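Local coordinates for protein beta-galactosidase/beta-glucuronidase (Faecalibacterium prausnitzii L2-6, PDB 6MVF) that binds flavin mononucleotide and is a glycoside hydrolase family 2 beta-glucuronidase, probably hydrolysing terminal beta-linked sugar residues from glycosides, at residues Y318-N330 / R561-W575. Numbering follows the deposited sequence.
Sequences YQDAQIIKELGAN and RKTRKDSFYVYQAYW
The CA atoms of L327 and Q572, and likewise those of G328 and W575, lie 4.8 Å apart where the end of helix 318-327 meets helix 566-575; the axes of these segments approach to 9.9 Å at 59°. Beyond L327 the first helix ends in a Schellman motif at G328, whose positive phi (95°) turns the chain beside W575. L327 is the knob in a hole formed by F568, Y571, Q572 and W575. With CG anti to the backbone N (chi1 180°), its side chain extends toward F568, and L327 CD1 lies over one ring face, 3.8 Å from the centroid, a CH-pi contact; R564 CG covers the opposite face. L327 CD2 and A329 CB both reach W575 CZ3. The extended Q572 side chain donates NE2 to E326 O (3.0 Å), nearly straight but from above the carbonyl plane. At the other end R561, bent at chi2, forms a bidentate, side-on salt bridge with D320: NE meets OD1 at 2.7 Å and NH2 meets OD2 at 3.0 Å. R301 also bridges to OD2, so two arginines probably favour the ionised carboxylate. R564 NH2 and E326 OE2 make a weak salt bridge at 3.3 Å, their planes nearly coplanar. The contact joins the helices following the first and last strands of the TIM barrel, where it closes: L327 and W575 also touch strand 292-300, while Y571 and Y574 pack on helix 507-522.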
ATOM      1  N   TYR A 318     -14.869  -4.535  10.444  1.00 31.44           N
ATOM      2  CA  TYR A 318     -14.391  -3.212  10.838  1.00 29.51           C
ATOM      3  C   TYR A 318     -15.302  -2.111  10.321  1.00 27.88           C
ATOM      4  O   TYR A 318     -15.460  -1.083  10.982  1.00 33.03           O
ATOM      5  CB  TYR A 318     -12.945  -3.005  10.366  1.00 29.33           C
ATOM      6  CG  TYR A 318     -11.920  -3.605  11.320  1.00 30.42           C
ATOM      7  CD1 TYR A 318     -11.635  -4.967  11.312  1.00 28.54           C
ATOM      8  CD2 TYR A 318     -11.257  -2.814  12.244  1.00 31.10           C
ATOM      9  CE1 TYR A 318     -10.694  -5.521  12.190  1.00 27.45           C
ATOM     10  CE2 TYR A 318     -10.322  -3.356  13.133  1.00 26.68           C
ATOM     11  CZ  TYR A 318     -10.044  -4.705  13.102  1.00 31.03           C
ATOM     12  OH  TYR A 318      -9.127  -5.238  13.984  1.00 28.70           O
ATOM     13  N   GLN A 319     -15.932  -2.306   9.167  1.00 27.73           N
ATOM     14  CA  GLN A 319     -16.875  -1.299   8.693  1.00 26.37           C
ATOM     15  C   GLN A 319     -18.075  -1.199   9.628  1.00 30.07           C
ATOM     16  O   GLN A 319     -18.509  -0.095   9.988  1.00 30.09           O
ATOM     17  CB  GLN A 319     -17.318  -1.618   7.268  1.00 26.21           C
ATOM     18  CG  GLN A 319     -18.185  -0.527   6.658  1.00 34.25           C
ATOM     19  CD  GLN A 319     -19.063  -1.007   5.501  1.00 44.08           C
ATOM     20  OE1 GLN A 319     -19.097  -2.199   5.164  1.00 48.15           O
ATOM     21  NE2 GLN A 319     -19.786  -0.076   4.892  1.00 41.77           N
ATOM     22  N   ASP A 320     -18.634  -2.347  10.026  1.00 25.17           N
ATOM     23  CA  ASP A 320     -19.662  -2.354  11.066  1.00 32.24           C
ATOM     24  C   ASP A 320     -19.204  -1.591  12.307  1.00 29.40           C
ATOM     25  O   ASP A 320     -19.911  -0.713  12.810  1.00 23.43           O
ATOM     26  CB  ASP A 320     -20.022  -3.791  11.443  1.00 27.11           C
ATOM     27  CG  ASP A 320     -20.969  -4.443  10.443  1.00 37.55           C
ATOM     28  OD1 ASP A 320     -21.355  -3.791   9.428  1.00 30.27           O
ATOM     29  OD2 ASP A 320     -21.325  -5.622  10.689  1.00 37.12           O
ATOM     30  N   ALA A 321     -18.004  -1.912  12.802  1.00 26.99           N
ATOM     31  CA  ALA A 321     -17.513  -1.296  14.022  1.00 23.70           C
ATOM     32  C   ALA A 321     -17.389   0.211  13.867  1.00 29.62           C
ATOM     33  O   ALA A 321     -17.789   0.967  14.760  1.00 32.79           O
ATOM     34  CB  ALA A 321     -16.180  -1.920  14.409  1.00 26.21           C
ATOM     35  N   GLN A 322     -16.877   0.669  12.722  1.00 32.92           N
ATOM     36  CA  GLN A 322     -16.712   2.103  12.504  1.00 26.96           C
ATOM     37  C   GLN A 322     -18.053   2.818  12.403  1.00 24.78           C
ATOM     38  O   GLN A 322     -18.213   3.923  12.938  1.00 26.81           O
ATOM     39  CB  GLN A 322     -15.860   2.351  11.259  1.00 29.45           C
ATOM     40  CG  GLN A 322     -14.391   2.538  11.599  1.00 36.31           C
ATOM     41  CD  GLN A 322     -13.434   1.719  10.724  1.00 59.93           C
ATOM     42  OE1 GLN A 322     -13.699   1.480   9.532  1.00 63.38           O
ATOM     43  NE2 GLN A 322     -12.304   1.284  11.317  1.00 50.23           N
ATOM     44  N   ILE A 323     -19.030   2.220  11.728  1.00 29.03           N
ATOM     45  CA  ILE A 323     -20.349   2.844  11.688  1.00 34.76           C
ATOM     46  C   ILE A 323     -20.914   2.987  13.099  1.00 29.32           C
ATOM     47  O   ILE A 323     -21.435   4.050  13.475  1.00 22.38           O
ATOM     48  CB  ILE A 323     -21.289   2.056  10.766  1.00 31.12           C
ATOM     49  CG1 ILE A 323     -20.850   2.246   9.318  1.00 27.19           C
ATOM     50  CG2 ILE A 323     -22.708   2.536  10.959  1.00 29.43           C
ATOM     51  CD1 ILE A 323     -21.455   1.250   8.326  1.00 24.19           C
ATOM     52  N   ILE A 324     -20.756   1.947  13.924  1.00 25.11           N
ATOM     53  CA  ILE A 324     -21.277   2.021  15.285  1.00 27.44           C
ATOM     54  C   ILE A 324     -20.503   3.045  16.115  1.00 29.29           C
ATOM     55  O   ILE A 324     -21.096   3.738  16.956  1.00 26.48           O
ATOM     56  CB  ILE A 324     -21.275   0.623  15.921  1.00 27.50           C
ATOM     57  CG1 ILE A 324     -22.242  -0.284  15.144  1.00 21.07           C
ATOM     58  CG2 ILE A 324     -21.664   0.704  17.402  1.00 30.76           C
ATOM     59  CD1 ILE A 324     -21.947  -1.754  15.293  1.00 15.45           C
ATOM     60  N   LYS A 325     -19.187   3.186  15.876  1.00 29.43           N
ATOM     61  CA  LYS A 325     -18.403   4.230  16.535  1.00 24.11           C
ATOM     62  C   LYS A 325     -18.891   5.628  16.165  1.00 26.37           C
ATOM     63  O   LYS A 325     -19.027   6.493  17.039  1.00 28.79           O
ATOM     64  CB  LYS A 325     -16.918   4.088  16.196  1.00 31.89           C
ATOM     65  CG  LYS A 325     -16.002   4.982  17.046  1.00 22.43           C
ATOM     66  CD  LYS A 325     -15.828   4.360  18.427  1.00 27.36           C
ATOM     67  CE  LYS A 325     -15.032   5.227  19.345  1.00 22.00           C
ATOM     68  NZ  LYS A 325     -15.050   4.662  20.700  1.00 25.75           N
ATOM     69  N   GLU A 326     -19.151   5.879  14.877  1.00 26.27           N
ATOM     70  CA  GLU A 326     -19.647   7.194  14.462  1.00 27.24           C
ATOM     71  C   GLU A 326     -20.986   7.524  15.107  1.00 30.98           C
ATOM     72  O   GLU A 326     -21.319   8.703  15.299  1.00 32.57           O
ATOM     73  CB  GLU A 326     -19.796   7.245  12.937  1.00 34.81           C
ATOM     74  CG  GLU A 326     -18.494   7.175  12.156  1.00 41.83           C
ATOM     75  CD  GLU A 326     -18.694   6.751  10.691  1.00 53.87           C
ATOM     76  OE1 GLU A 326     -17.664   6.512   9.987  1.00 48.28           O
ATOM     77  OE2 GLU A 326     -19.875   6.657  10.253  1.00 50.32           O
ATOM     78  N   LEU A 327     -21.784   6.492  15.390  1.00 28.04           N
ATOM     79  CA  LEU A 327     -23.060   6.659  16.065  1.00 28.10           C
ATOM     80  C   LEU A 327     -22.883   7.232  17.469  1.00 25.46           C
ATOM     81  O   LEU A 327     -23.763   7.946  17.965  1.00 27.37           O
ATOM     82  CB  LEU A 327     -23.778   5.306  16.112  1.00 25.74           C
ATOM     83  CG  LEU A 327     -25.142   5.271  16.791  1.00 24.06           C
ATOM     84  CD1 LEU A 327     -26.141   6.128  16.021  1.00 19.93           C
ATOM     85  CD2 LEU A 327     -25.622   3.849  16.937  1.00 24.85           C
ATOM     86  N   GLY A 328     -21.760   6.951  18.115  1.00 25.34           N
ATOM     87  CA  GLY A 328     -21.558   7.373  19.484  1.00 25.36           C
ATOM     88  C   GLY A 328     -21.912   6.322  20.512  1.00 26.39           C
ATOM     89  O   GLY A 328     -21.982   6.646  21.697  1.00 23.30           O
ATOM     90  N   ALA A 329     -22.162   5.086  20.088  1.00 21.79           N
ATOM     91  CA  ALA A 329     -22.359   3.974  21.002  1.00 24.41           C
ATOM     92  C   ALA A 329     -21.062   3.611  21.730  1.00 25.95           C
ATOM     93  O   ALA A 329     -19.974   3.616  21.147  1.00 25.80           O
ATOM     94  CB  ALA A 329     -22.880   2.763  20.217  1.00 23.55           C
ATOM     95  N   ASN A 330     -21.175   3.267  23.008  1.00 26.26           N
ATOM     96  CA  ASN A 330     -20.015   2.798  23.761  1.00 23.70           C
ATOM     97  C   ASN A 330     -20.126   1.338  24.162  1.00 25.50           C
ATOM     98  O   ASN A 330     -19.215   0.818  24.812  1.00 25.11           O
ATOM     99  CB  ASN A 330     -19.798   3.645  25.013  1.00 17.96           C
ATOM    100  CG  ASN A 330     -20.981   3.602  25.958  1.00 27.30           C
ATOM    101  OD1 ASN A 330     -21.963   2.888  25.718  1.00 30.32           O
ATOM    102  ND2 ASN A 330     -20.889   4.345  27.054  1.00 25.71           N
ATOM    103  N   ARG A 561     -25.576  -1.768   4.859  1.00 32.67           N
ATOM    104  CA  ARG A 561     -24.756  -0.787   5.570  1.00 30.95           C
ATOM    105  C   ARG A 561     -24.737   0.574   4.902  1.00 29.40           C
ATOM    106  O   ARG A 561     -23.931   1.416   5.281  1.00 36.50           O
ATOM    107  CB  ARG A 561     -23.310  -1.273   5.767  1.00 23.30           C
ATOM    108  CG  ARG A 561     -23.092  -2.087   7.046  1.00 31.76           C
ATOM    109  CD  ARG A 561     -24.051  -3.288   7.144  1.00 31.25           C
ATOM    110  NE  ARG A 561     -23.703  -4.248   8.190  1.00 27.94           N
ATOM    111  CZ  ARG A 561     -24.470  -5.282   8.537  1.00 30.56           C
ATOM    112  NH1 ARG A 561     -25.630  -5.491   7.920  1.00 26.50           N
ATOM    113  NH2 ARG A 561     -24.084  -6.110   9.505  1.00 28.16           N
ATOM    114  N   LYS A 562     -25.613   0.825   3.931  1.00 29.51           N
ATOM    115  CA  LYS A 562     -25.542   2.047   3.137  1.00 32.43           C
ATOM    116  C   LYS A 562     -26.384   3.200   3.684  1.00 33.78           C
ATOM    117  O   LYS A 562     -25.970   4.359   3.573  1.00 32.87           O
ATOM    118  CB  LYS A 562     -25.967   1.755   1.694  1.00 30.50           C
ATOM    119  CG  LYS A 562     -24.969   0.939   0.920  1.00 32.96           C
ATOM    120  CD  LYS A 562     -25.207   1.041  -0.580  1.00 36.47           C
ATOM    121  CE  LYS A 562     -24.070   0.378  -1.329  1.00 37.54           C
ATOM    122  NZ  LYS A 562     -22.760   0.900  -0.852  1.00 42.35           N
ATOM    123  N   THR A 563     -27.560   2.924   4.256  1.00 35.55           N
ATOM    124  CA  THR A 563     -28.552   3.957   4.538  1.00 28.78           C
ATOM    125  C   THR A 563     -28.834   4.012   6.032  1.00 25.76           C
ATOM    126  O   THR A 563     -29.372   3.062   6.611  1.00 29.71           O
ATOM    127  CB  THR A 563     -29.845   3.725   3.742  1.00 28.37           C
ATOM    128  OG1 THR A 563     -29.546   3.699   2.349  1.00 34.49           O
ATOM    129  CG2 THR A 563     -30.836   4.847   3.971  1.00 27.75           C
ATOM    130  N   ARG A 564     -28.483   5.138   6.638  1.00 25.81           N
ATOM    131  CA  ARG A 564     -28.796   5.425   8.023  1.00 20.93           C
ATOM    132  C   ARG A 564     -30.230   5.923   8.120  1.00 31.41           C
ATOM    133  O   ARG A 564     -30.589   6.944   7.507  1.00 31.61           O
ATOM    134  CB  ARG A 564     -27.826   6.466   8.559  1.00 28.18           C
ATOM    135  CG  ARG A 564     -26.388   5.983   8.615  1.00 29.06           C
ATOM    136  CD  ARG A 564     -25.416   7.148   8.492  1.00 32.64           C
ATOM    137  NE  ARG A 564     -24.034   6.718   8.671  1.00 31.82           N
ATOM    138  CZ  ARG A 564     -23.351   6.023   7.763  1.00 46.45           C
ATOM    139  NH1 ARG A 564     -23.928   5.687   6.606  1.00 39.21           N
ATOM    140  NH2 ARG A 564     -22.096   5.648   8.017  1.00 44.24           N
ATOM    141  N   LYS A 565     -31.054   5.207   8.882  1.00 24.68           N
ATOM    142  CA  LYS A 565     -32.420   5.651   9.058  1.00 25.29           C
ATOM    143  C   LYS A 565     -32.449   6.868   9.978  1.00 29.92           C
ATOM    144  O   LYS A 565     -31.451   7.235  10.601  1.00 28.84           O
ATOM    145  CB  LYS A 565     -33.275   4.516   9.603  1.00 28.71           C
ATOM    146  CG  LYS A 565     -33.255   3.281   8.738  1.00 24.25           C
ATOM    147  CD  LYS A 565     -34.065   2.193   9.376  1.00 23.63           C
ATOM    148  CE  LYS A 565     -33.804   0.886   8.698  1.00 26.36           C
ATOM    149  NZ  LYS A 565     -34.461  -0.197   9.479  1.00 30.25           N
ATOM    150  N   ASP A 566     -33.610   7.515  10.055  1.00 32.93           N
ATOM    151  CA  ASP A 566     -33.700   8.710  10.890  1.00 33.73           C
ATOM    152  C   ASP A 566     -33.484   8.370  12.364  1.00 31.49           C
ATOM    153  O   ASP A 566     -33.005   9.213  13.131  1.00 31.65           O
ATOM    154  CB  ASP A 566     -35.045   9.416  10.658  1.00 33.93           C
ATOM    155  CG  ASP A 566     -35.092  10.211   9.318  1.00 36.32           C
ATOM    156  OD1 ASP A 566     -34.040  10.425   8.644  1.00 31.23           O
ATOM    157  OD2 ASP A 566     -36.214  10.628   8.943  1.00 32.81           O
ATOM    158  N   SER A 567     -33.801   7.133  12.765  1.00 32.05           N
ATOM    159  CA  SER A 567     -33.546   6.685  14.134  1.00 32.34           C
ATOM    160  C   SER A 567     -32.072   6.726  14.471  1.00 31.60           C
ATOM    161  O   SER A 567     -31.712   6.923  15.637  1.00 29.72           O
ATOM    162  CB  SER A 567     -34.055   5.256  14.339  1.00 30.64           C
ATOM    163  OG  SER A 567     -35.458   5.229  14.437  1.00 40.09           O
ATOM    164  N   PHE A 568     -31.215   6.469  13.479  1.00 27.70           N
ATOM    165  CA  PHE A 568     -29.777   6.531  13.688  1.00 22.94           C
ATOM    166  C   PHE A 568     -29.359   7.902  14.214  1.00 27.02           C
ATOM    167  O   PHE A 568     -28.587   8.000  15.173  1.00 25.31           O
ATOM    168  CB  PHE A 568     -29.083   6.188  12.377  1.00 29.16           C
ATOM    169  CG  PHE A 568     -27.610   6.467  12.359  1.00 30.32           C
ATOM    170  CD1 PHE A 568     -27.131   7.754  12.085  1.00 24.96           C
ATOM    171  CD2 PHE A 568     -26.699   5.432  12.566  1.00 24.39           C
ATOM    172  CE1 PHE A 568     -25.778   7.998  12.064  1.00 30.55           C
ATOM    173  CE2 PHE A 568     -25.340   5.667  12.528  1.00 25.11           C
ATOM    174  CZ  PHE A 568     -24.873   6.945  12.283  1.00 25.65           C
ATOM    175  N   TYR A 569     -29.887   8.975  13.616  1.00 28.73           N
ATOM    176  CA  TYR A 569     -29.479  10.331  13.968  1.00 23.01           C
ATOM    177  C   TYR A 569     -30.076  10.806  15.283  1.00 27.48           C
ATOM    178  O   TYR A 569     -29.523  11.724  15.897  1.00 25.99           O
ATOM    179  CB  TYR A 569     -29.846  11.299  12.833  1.00 30.08           C
ATOM    180  CG  TYR A 569     -29.072  11.016  11.560  1.00 29.42           C
ATOM    181  CD1 TYR A 569     -27.776  11.515  11.380  1.00 31.21           C
ATOM    182  CD2 TYR A 569     -29.614  10.223  10.555  1.00 27.54           C
ATOM    183  CE1 TYR A 569     -27.053  11.247  10.218  1.00 27.64           C
ATOM    184  CE2 TYR A 569     -28.894   9.937   9.385  1.00 29.11           C
ATOM    185  CZ  TYR A 569     -27.621  10.452   9.230  1.00 31.37           C
ATOM    186  OH  TYR A 569     -26.916  10.170   8.096  1.00 38.35           O
ATOM    187  N   VAL A 570     -31.187  10.211  15.732  1.00 25.97           N
ATOM    188  CA  VAL A 570     -31.617  10.407  17.113  1.00 24.19           C
ATOM    189  C   VAL A 570     -30.486  10.031  18.070  1.00 27.83           C
ATOM    190  O   VAL A 570     -30.058  10.831  18.909  1.00 25.64           O
ATOM    191  CB  VAL A 570     -32.882   9.583  17.413  1.00 29.05           C
ATOM    192  CG1 VAL A 570     -33.152   9.562  18.938  1.00 20.41           C
ATOM    193  CG2 VAL A 570     -34.092  10.109  16.625  1.00 24.39           C
ATOM    194  N   TYR A 571     -29.990   8.798  17.956  1.00 22.64           N
ATOM    195  CA  TYR A 571     -28.936   8.345  18.852  1.00 25.89           C
ATOM    196  C   TYR A 571     -27.651   9.121  18.643  1.00 26.02           C
ATOM    197  O   TYR A 571     -26.956   9.438  19.614  1.00 24.65           O
ATOM    198  CB  TYR A 571     -28.711   6.847  18.679  1.00 22.57           C
ATOM    199  CG  TYR A 571     -29.843   6.138  19.327  1.00 21.86           C
ATOM    200  CD1 TYR A 571     -30.070   6.282  20.679  1.00 23.76           C
ATOM    201  CD2 TYR A 571     -30.746   5.415  18.587  1.00 28.10           C
ATOM    202  CE1 TYR A 571     -31.126   5.681  21.285  1.00 22.53           C
ATOM    203  CE2 TYR A 571     -31.812   4.795  19.187  1.00 22.98           C
ATOM    204  CZ  TYR A 571     -31.995   4.925  20.537  1.00 25.13           C
ATOM    205  OH  TYR A 571     -33.061   4.307  21.145  1.00 25.79           O
ATOM    206  N   GLN A 572     -27.330   9.463  17.394  1.00 24.20           N
ATOM    207  CA  GLN A 572     -26.121  10.233  17.150  1.00 25.00           C
ATOM    208  C   GLN A 572     -26.173  11.563  17.881  1.00 28.05           C
ATOM    209  O   GLN A 572     -25.204  11.952  18.545  1.00 27.06           O
ATOM    210  CB  GLN A 572     -25.899  10.456  15.660  1.00 26.75           C
ATOM    211  CG  GLN A 572     -24.479  10.897  15.387  1.00 22.05           C
ATOM    212  CD  GLN A 572     -24.164  11.022  13.914  1.00 30.75           C
ATOM    213  OE1 GLN A 572     -24.890  11.684  13.162  1.00 27.09           O
ATOM    214  NE2 GLN A 572     -23.062  10.383  13.487  1.00 31.47           N
ATOM    215  N   ALA A 573     -27.306  12.265  17.797  1.00 24.21           N
ATOM    216  CA  ALA A 573     -27.450  13.506  18.557  1.00 28.69           C
ATOM    217  C   ALA A 573     -27.400  13.266  20.076  1.00 25.74           C
ATOM    218  O   ALA A 573     -26.886  14.109  20.819  1.00 26.63           O
ATOM    219  CB  ALA A 573     -28.748  14.231  18.155  1.00 22.35           C
ATOM    220  N   TYR A 574     -27.896  12.123  20.562  1.00 26.35           N
ATOM    221  CA  TYR A 574     -27.909  11.894  22.003  1.00 25.44           C
ATOM    222  C   TYR A 574     -26.576  11.384  22.536  1.00 32.88           C
ATOM    223  O   TYR A 574     -26.305  11.553  23.727  1.00 32.15           O
ATOM    224  CB  TYR A 574     -29.008  10.901  22.381  1.00 25.61           C
ATOM    225  CG  TYR A 574     -30.332  11.537  22.776  1.00 31.64           C
ATOM    226  CD1 TYR A 574     -31.303  11.859  21.815  1.00 27.26           C
ATOM    227  CD2 TYR A 574     -30.620  11.801  24.111  1.00 26.35           C
ATOM    228  CE1 TYR A 574     -32.517  12.437  22.181  1.00 22.36           C
ATOM    229  CE2 TYR A 574     -31.816  12.383  24.483  1.00 28.26           C
ATOM    230  CZ  TYR A 574     -32.761  12.693  23.520  1.00 29.40           C
ATOM    231  OH  TYR A 574     -33.943  13.272  23.918  1.00 30.33           O
ATOM    232  N   TRP A 575     -25.739  10.785  21.687  1.00 26.33           N
ATOM    233  CA  TRP A 575     -24.523  10.097  22.106  1.00 24.96           C
ATOM    234  C   TRP A 575     -23.241  10.716  21.569  1.00 27.93           C
ATOM    235  O   TRP A 575     -22.259  10.802  22.311  1.00 31.82           O
ATOM    236  CB  TRP A 575     -24.564   8.632  21.654  1.00 22.39           C
ATOM    237  CG  TRP A 575     -25.646   7.803  22.262  1.00 27.23           C
ATOM    238  CD1 TRP A 575     -26.447   8.121  23.333  1.00 21.16           C
ATOM    239  CD2 TRP A 575     -26.067   6.507  21.816  1.00 23.59           C
ATOM    240  NE1 TRP A 575     -27.327   7.090  23.584  1.00 23.33           N
ATOM    241  CE2 TRP A 575     -27.113   6.091  22.666  1.00 24.79           C
ATOM    242  CE3 TRP A 575     -25.666   5.666  20.776  1.00 22.35           C
ATOM    243  CZ2 TRP A 575     -27.743   4.875  22.517  1.00 21.95           C
ATOM    244  CZ3 TRP A 575     -26.297   4.467  20.627  1.00 25.79           C
ATOM    245  CH2 TRP A 575     -27.333   4.082  21.491  1.00 24.30           C
TER